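Local atomic coordinates of 4-hydroxybutyrate coenzyme A transferase (Shewanella oneidensis, PDB entry 2OAS), a protein that probably transfers coenzyme A between carboxylic acids such as 4-hydroxybutyrate and acetate. Residues A307-L312 with V366-A371; T313-A318 with T375-V380. All coordinates share one frame; numbering follows the deposited sequence.

Contact 1: A307-L312 with V366-A371; sequences ALQVDL and VLSPGA. With COA (coenzyme A), chain C.
The adenine end of the coenzyme A pocket is built here on a small mixed beta sheet, in which strand 309-311 begins in a classic beta bulge, where L308 and Q309 both face C317. At the bulge the carbonyl O of L308 takes a nearly straight hydrogen bond from N6A of the cofactor, 2.6 Å long, which holds the exocyclic amino group against the strand. The L308 side chain, with CG beside its own backbone N, lays CD2 against the cofactor, 3.5 Å from CDP. Q309, whose CB also lies beside N6A, points toward the 366-371 loop. Its CG is anti to the backbone N (chi1 176°) and the chain runs on extended, so the amide lands on S368. The backbone N of S368 gives OE1 of Q309 a straight bond (3.0 Å, 170°), but it comes from above the carbonyl plane. NE2 of the same amide donates to OG of S368 at 3.1 Å, close to the amide plane, and the two bonds fix which way the amide is flipped. S368 also opens a type II turn to A371, closed by A371 N to S368 O. D311, with CG in the crowded position between its N and carbonyl carbon (chi1 71°), sends OD1 to Q315 N and T313 N in the hairpin bend. L367 slides past Q309, running the opposite way, and crosses D311 obliquely, its CD1 lying 3.5 Å from D311 CB.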
# COMPACT_ATOMS: atom_id res chain seq x y z
N ALA A 307 11.94 9.63 5.31
CA ALA A 307 10.64 10.15 5.70
C ALA A 307 10.74 11.51 6.41
O ALA A 307 11.79 11.90 6.87
CB ALA A 307 9.93 9.16 6.59
N LEU A 308 9.61 12.19 6.49
CA LEU A 308 9.55 13.48 7.15
C LEU A 308 9.08 13.35 8.59
O LEU A 308 9.65 13.97 9.48
CB LEU A 308 8.59 14.41 6.40
CG LEU A 308 9.00 14.68 4.95
CD1 LEU A 308 7.83 15.30 4.22
CD2 LEU A 308 10.24 15.56 4.90
N GLN A 309 8.05 12.57 8.82
CA GLN A 309 7.52 12.39 10.18
C GLN A 309 6.96 10.98 10.39
O GLN A 309 6.29 10.42 9.51
CB GLN A 309 6.42 13.43 10.44
CG GLN A 309 5.69 13.31 11.78
CD GLN A 309 4.58 14.37 11.94
OE1 GLN A 309 3.62 14.41 11.15
NE2 GLN A 309 4.72 15.22 12.95
N VAL A 310 7.25 10.41 11.56
CA VAL A 310 6.78 9.07 11.91
C VAL A 310 6.13 9.08 13.30
O VAL A 310 6.70 9.65 14.23
CB VAL A 310 7.95 8.09 11.96
CG1 VAL A 310 7.42 6.69 12.15
CG2 VAL A 310 8.78 8.20 10.68
N ASP A 311 4.96 8.45 13.44
CA ASP A 311 4.29 8.42 14.74
C ASP A 311 4.72 7.21 15.57
O ASP A 311 5.32 6.27 15.04
CB ASP A 311 2.76 8.45 14.57
CG ASP A 311 2.19 7.15 14.02
OD1 ASP A 311 2.98 6.21 13.77
OD2 ASP A 311 0.96 7.07 13.82
N LEU A 312 4.42 7.23 16.86
CA LEU A 312 4.82 6.14 17.74
C LEU A 312 4.25 4.81 17.33
O LEU A 312 4.54 3.79 17.93
CB LEU A 312 4.40 6.43 19.19
CG LEU A 312 5.12 7.60 19.84
CD1 LEU A 312 4.59 7.86 21.24
CD2 LEU A 312 6.61 7.29 19.87
N VAL A 366 2.07 11.58 17.46
CA VAL A 366 1.02 11.43 16.48
C VAL A 366 1.33 12.32 15.29
O VAL A 366 1.99 13.35 15.42
CB VAL A 366 -0.36 11.81 17.07
CG1 VAL A 366 -0.43 13.31 17.31
CG2 VAL A 366 -1.45 11.37 16.14
N LEU A 367 0.88 11.90 14.12
CA LEU A 367 1.12 12.68 12.91
C LEU A 367 0.36 14.00 12.96
O LEU A 367 -0.75 14.06 13.46
CB LEU A 367 0.71 11.86 11.69
CG LEU A 367 1.84 11.27 10.85
CD1 LEU A 367 2.86 10.55 11.73
CD2 LEU A 367 1.24 10.31 9.84
N SER A 368 0.98 15.05 12.43
CA SER A 368 0.37 16.37 12.40
C SER A 368 -0.97 16.33 11.66
O SER A 368 -1.12 15.60 10.68
CB SER A 368 1.30 17.36 11.70
OG SER A 368 2.59 17.35 12.29
N PRO A 369 -1.94 17.13 12.11
CA PRO A 369 -3.25 17.15 11.45
C PRO A 369 -3.16 17.26 9.93
O PRO A 369 -2.62 18.23 9.39
CB PRO A 369 -3.92 18.37 12.08
CG PRO A 369 -3.32 18.42 13.45
CD PRO A 369 -1.86 18.16 13.15
N GLY A 370 -3.68 16.25 9.25
CA GLY A 370 -3.68 16.26 7.80
C GLY A 370 -2.42 15.74 7.15
O GLY A 370 -2.29 15.79 5.93
N ALA A 371 -1.49 15.23 7.95
CA ALA A 371 -0.24 14.69 7.43
C ALA A 371 -0.52 13.60 6.39
O ALA A 371 -1.37 12.72 6.59
CB ALA A 371 0.61 14.14 8.56
N1A COA C . 8.51 18.64 10.83
C2A COA C . 8.84 20.03 10.51
N3A COA C . 9.91 20.18 9.50
C4A COA C . 10.59 19.02 8.89
C5A COA C . 10.24 17.66 9.20
C6A COA C . 9.18 17.48 10.22
N6A COA C . 8.77 16.18 10.61
N7A COA C . 11.04 16.78 8.48
C8A COA C . 11.86 17.61 7.71
N9A COA C . 11.60 18.99 7.93
C1B COA C . 12.25 20.14 7.34
C2B COA C . 13.80 20.28 7.43
O2B COA C . 14.20 21.30 8.28
C3B COA C . 14.31 20.47 6.00
O3B COA C . 15.09 21.70 5.88
P3B COA C . 15.77 22.19 4.54
O7A COA C . 16.68 21.22 3.91
O8A COA C . 14.70 22.52 3.55
O9A COA C . 16.48 23.43 4.82
C4B COA C . 13.12 20.43 5.11
O4B COA C . 11.94 20.24 5.90
C5B COA C . 13.57 19.29 4.10
O5B COA C . 13.72 18.03 4.77
P1A COA C . 14.79 16.81 4.39
O1A COA C . 16.17 17.22 4.38
O2A COA C . 14.67 15.64 5.33
O3A COA C . 14.29 16.40 2.95
P2A COA C . 14.93 15.25 2.11
O4A COA C . 15.43 15.80 0.85
O5A COA C . 16.04 14.63 2.81
O6A COA C . 14.04 14.10 1.88
CBP COA C . 11.82 12.90 1.79
CCP COA C . 13.15 13.31 2.66
CDP COA C . 11.29 14.38 1.75
CEP COA C . 10.83 12.00 2.64
CAP COA C . 12.17 12.35 0.24
OAP COA C . 12.86 11.10 0.55
C9P COA C . 10.93 12.00 -0.60
O9P COA C . 10.60 12.77 -1.49
N8P COA C . 10.25 10.79 -0.29
C7P COA C . 9.08 10.14 -0.87
C6P COA C . 9.26 8.68 -1.43
C5P COA C . 9.77 8.58 -2.81
O5P COA C . 9.29 7.75 -3.59
N4P COA C . 10.82 9.50 -3.14
C3P COA C . 11.56 9.73 -4.37
C2P COA C . 12.18 8.46 -5.07
S1P COA C . 11.71 8.30 -6.82

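Contact 2: T313-A318 with T375-V380; sequences TGQVCA and TTRAHV. With COA (coenzyme A), chain C.
Two backbone bonds join V316 and T375 as an antiparallel hydrogen-bonded pair. V316 N reaches T375 O at 2.9 Å, arriving nearly along the C=O axis, while the return bond from T375 N to V316 O is weak at 3.3 Å. The two side chains leave on the same face, with CB of V316 3.8 Å from CB of T375. On this face V316 CG2, set beside its own backbone N, also meets CG2 of V380 at 3.7 Å as the two valines cross obliquely. That V380 methyl lies close to the G314 carbonyl O as well. Further along, R377 stretches out from CG to NE beside Q315, the two chains pointing the same way with CG of R377 3.6 Å from CG of Q315. The methyl CG2 of T313 sits in the guanidinium plane at its edge, nearest NE. After T375 the chain curls into a turn, where T376 OG1 and H379 ND1 are hydrogen-bonded at 2.8 Å. The polar ends are held from outside: NH1 of R377 makes a salt bridge with D319 of the second subunit, the Q315 amide bonds A371 O and V373 N of that subunit, and T375 OG1 bonds OE1 of Q332, a CoA-binding residue. The arrangement is an edge pairing, within this chain, of a small mixed sheet, strand 316-317 with strand 373-375, beside the coenzyme A pocket and the dimer interface.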
# COMPACT_ATOMS: atom_id res chain seq x y z
N THR A 313 3.44 4.80 16.28
CA THR A 313 2.83 3.55 15.89
C THR A 313 3.46 2.96 14.64
O THR A 313 3.33 1.77 14.35
CB THR A 313 1.29 3.76 15.74
OG1 THR A 313 0.62 2.56 16.07
CG2 THR A 313 0.91 4.19 14.34
N GLY A 314 4.19 3.80 13.92
CA GLY A 314 4.82 3.35 12.71
C GLY A 314 4.21 3.96 11.45
O GLY A 314 4.61 3.58 10.36
N GLN A 315 3.24 4.86 11.58
CA GLN A 315 2.67 5.47 10.36
C GLN A 315 3.70 6.46 9.82
O GLN A 315 4.16 7.34 10.52
CB GLN A 315 1.35 6.19 10.63
CG GLN A 315 0.22 5.30 11.14
CD GLN A 315 -1.15 5.96 11.02
OE1 GLN A 315 -1.74 6.00 9.95
NE2 GLN A 315 -1.65 6.50 12.14
N VAL A 316 4.05 6.29 8.55
CA VAL A 316 5.06 7.09 7.89
C VAL A 316 4.52 8.17 6.95
O VAL A 316 3.72 7.89 6.05
CB VAL A 316 6.00 6.17 7.10
CG1 VAL A 316 7.06 6.99 6.34
CG2 VAL A 316 6.66 5.18 8.05
N CYS A 317 4.99 9.40 7.18
CA CYS A 317 4.61 10.55 6.37
C CYS A 317 5.86 11.01 5.66
O CYS A 317 6.85 11.32 6.31
CB CYS A 317 4.11 11.69 7.23
SG CYS A 317 3.93 13.22 6.30
N ALA A 318 5.82 11.08 4.33
CA ALA A 318 7.00 11.47 3.58
C ALA A 318 6.77 12.37 2.37
O ALA A 318 7.70 12.64 1.60
CB ALA A 318 7.74 10.20 3.14
N THR A 375 3.41 5.62 3.64
CA THR A 375 3.61 4.23 4.00
C THR A 375 2.88 3.99 5.32
O THR A 375 3.06 4.73 6.28
CB THR A 375 5.10 3.93 4.16
OG1 THR A 375 5.76 4.18 2.92
CG2 THR A 375 5.33 2.50 4.57
N THR A 376 2.06 2.95 5.35
CA THR A 376 1.24 2.64 6.51
C THR A 376 1.91 1.75 7.55
O THR A 376 2.98 1.20 7.31
CB THR A 376 -0.05 1.96 6.06
OG1 THR A 376 0.26 0.70 5.45
CG2 THR A 376 -0.76 2.82 5.02
N ARG A 377 1.27 1.65 8.72
CA ARG A 377 1.75 0.81 9.81
C ARG A 377 2.14 -0.58 9.32
O ARG A 377 3.27 -1.03 9.52
CB ARG A 377 0.65 0.56 10.83
CG ARG A 377 0.20 1.72 11.61
CD ARG A 377 -1.07 1.35 12.35
NE ARG A 377 -1.38 2.37 13.34
CZ ARG A 377 -2.58 2.56 13.88
NH1 ARG A 377 -3.61 1.81 13.52
NH2 ARG A 377 -2.74 3.53 14.76
N ALA A 378 1.18 -1.25 8.70
CA ALA A 378 1.36 -2.62 8.21
C ALA A 378 2.55 -2.80 7.27
O ALA A 378 3.09 -3.90 7.16
CB ALA A 378 0.07 -3.09 7.53
N HIS A 379 2.93 -1.72 6.60
CA HIS A 379 4.05 -1.75 5.65
C HIS A 379 5.43 -1.76 6.31
O HIS A 379 6.29 -2.54 5.94
CB HIS A 379 4.01 -0.52 4.74
CG HIS A 379 3.17 -0.70 3.52
ND1 HIS A 379 2.00 0.01 3.32
CD2 HIS A 379 3.31 -1.52 2.45
CE1 HIS A 379 1.45 -0.38 2.18
NE2 HIS A 379 2.22 -1.30 1.64
N VAL A 380 5.61 -0.88 7.27
CA VAL A 380 6.90 -0.74 7.92
C VAL A 380 7.61 -1.99 8.42
O VAL A 380 7.00 -2.92 8.96
CB VAL A 380 6.79 0.30 9.07
CG1 VAL A 380 8.15 0.56 9.68
CG2 VAL A 380 6.19 1.58 8.53
N1A COA C . 8.51 18.64 10.83
C2A COA C . 8.84 20.03 10.51
N3A COA C . 9.91 20.18 9.50
C4A COA C . 10.59 19.02 8.89
C5A COA C . 10.24 17.66 9.20
C6A COA C . 9.18 17.48 10.22
N6A COA C . 8.77 16.18 10.61
N7A COA C . 11.04 16.78 8.48
C8A COA C . 11.86 17.61 7.71
N9A COA C . 11.60 18.99 7.93
C1B COA C . 12.25 20.14 7.34
C2B COA C . 13.80 20.28 7.43
O2B COA C . 14.20 21.30 8.28
C3B COA C . 14.31 20.47 6.00
O3B COA C . 15.09 21.70 5.88
P3B COA C . 15.77 22.19 4.54
O7A COA C . 16.68 21.22 3.91
O8A COA C . 14.70 22.52 3.55
O9A COA C . 16.48 23.43 4.82
C4B COA C . 13.12 20.43 5.11
O4B COA C . 11.94 20.24 5.90
C5B COA C . 13.57 19.29 4.10
O5B COA C . 13.72 18.03 4.77
P1A COA C . 14.79 16.81 4.39
O1A COA C . 16.17 17.22 4.38
O2A COA C . 14.67 15.64 5.33
O3A COA C . 14.29 16.40 2.95
P2A COA C . 14.93 15.25 2.11
O4A COA C . 15.43 15.80 0.85
O5A COA C . 16.04 14.63 2.81
O6A COA C . 14.04 14.10 1.88
CBP COA C . 11.82 12.90 1.79
CCP COA C . 13.15 13.31 2.66
CDP COA C . 11.29 14.38 1.75
CEP COA C . 10.83 12.00 2.64
CAP COA C . 12.17 12.35 0.24
OAP COA C . 12.86 11.10 0.55
C9P COA C . 10.93 12.00 -0.60
O9P COA C . 10.60 12.77 -1.49
N8P COA C . 10.25 10.79 -0.29
C7P COA C . 9.08 10.14 -0.87
C6P COA C . 9.26 8.68 -1.43
C5P COA C . 9.77 8.58 -2.81
O5P COA C . 9.29 7.75 -3.59
N4P COA C . 10.82 9.50 -3.14
C3P COA C . 11.56 9.73 -4.37
C2P COA C . 12.18 8.46 -5.07
S1P COA C . 11.71 8.30 -6.82

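How the contacts relate
Both contacts belong to one four-stranded sheet: strands 309-311 and 316-317, neighbours joined through C317, tie contact 1 to contact 2, and their centres are about 9 Å apart. All touching residues of contact 2 are buried, and it rests on a backbone strand pair with apolar packing, whereas contact 1 is partly buried and couples a strand to a loop through a side-chain amide. A carboxylate of contact 1 holds the bend leading into contact 2. Each contact also meets coenzyme A, contact 1 by a polar bond to the adenine as well as apolar packing, contact 2 by A318 alone, against a pantoyl methyl. Both touch the second subunit.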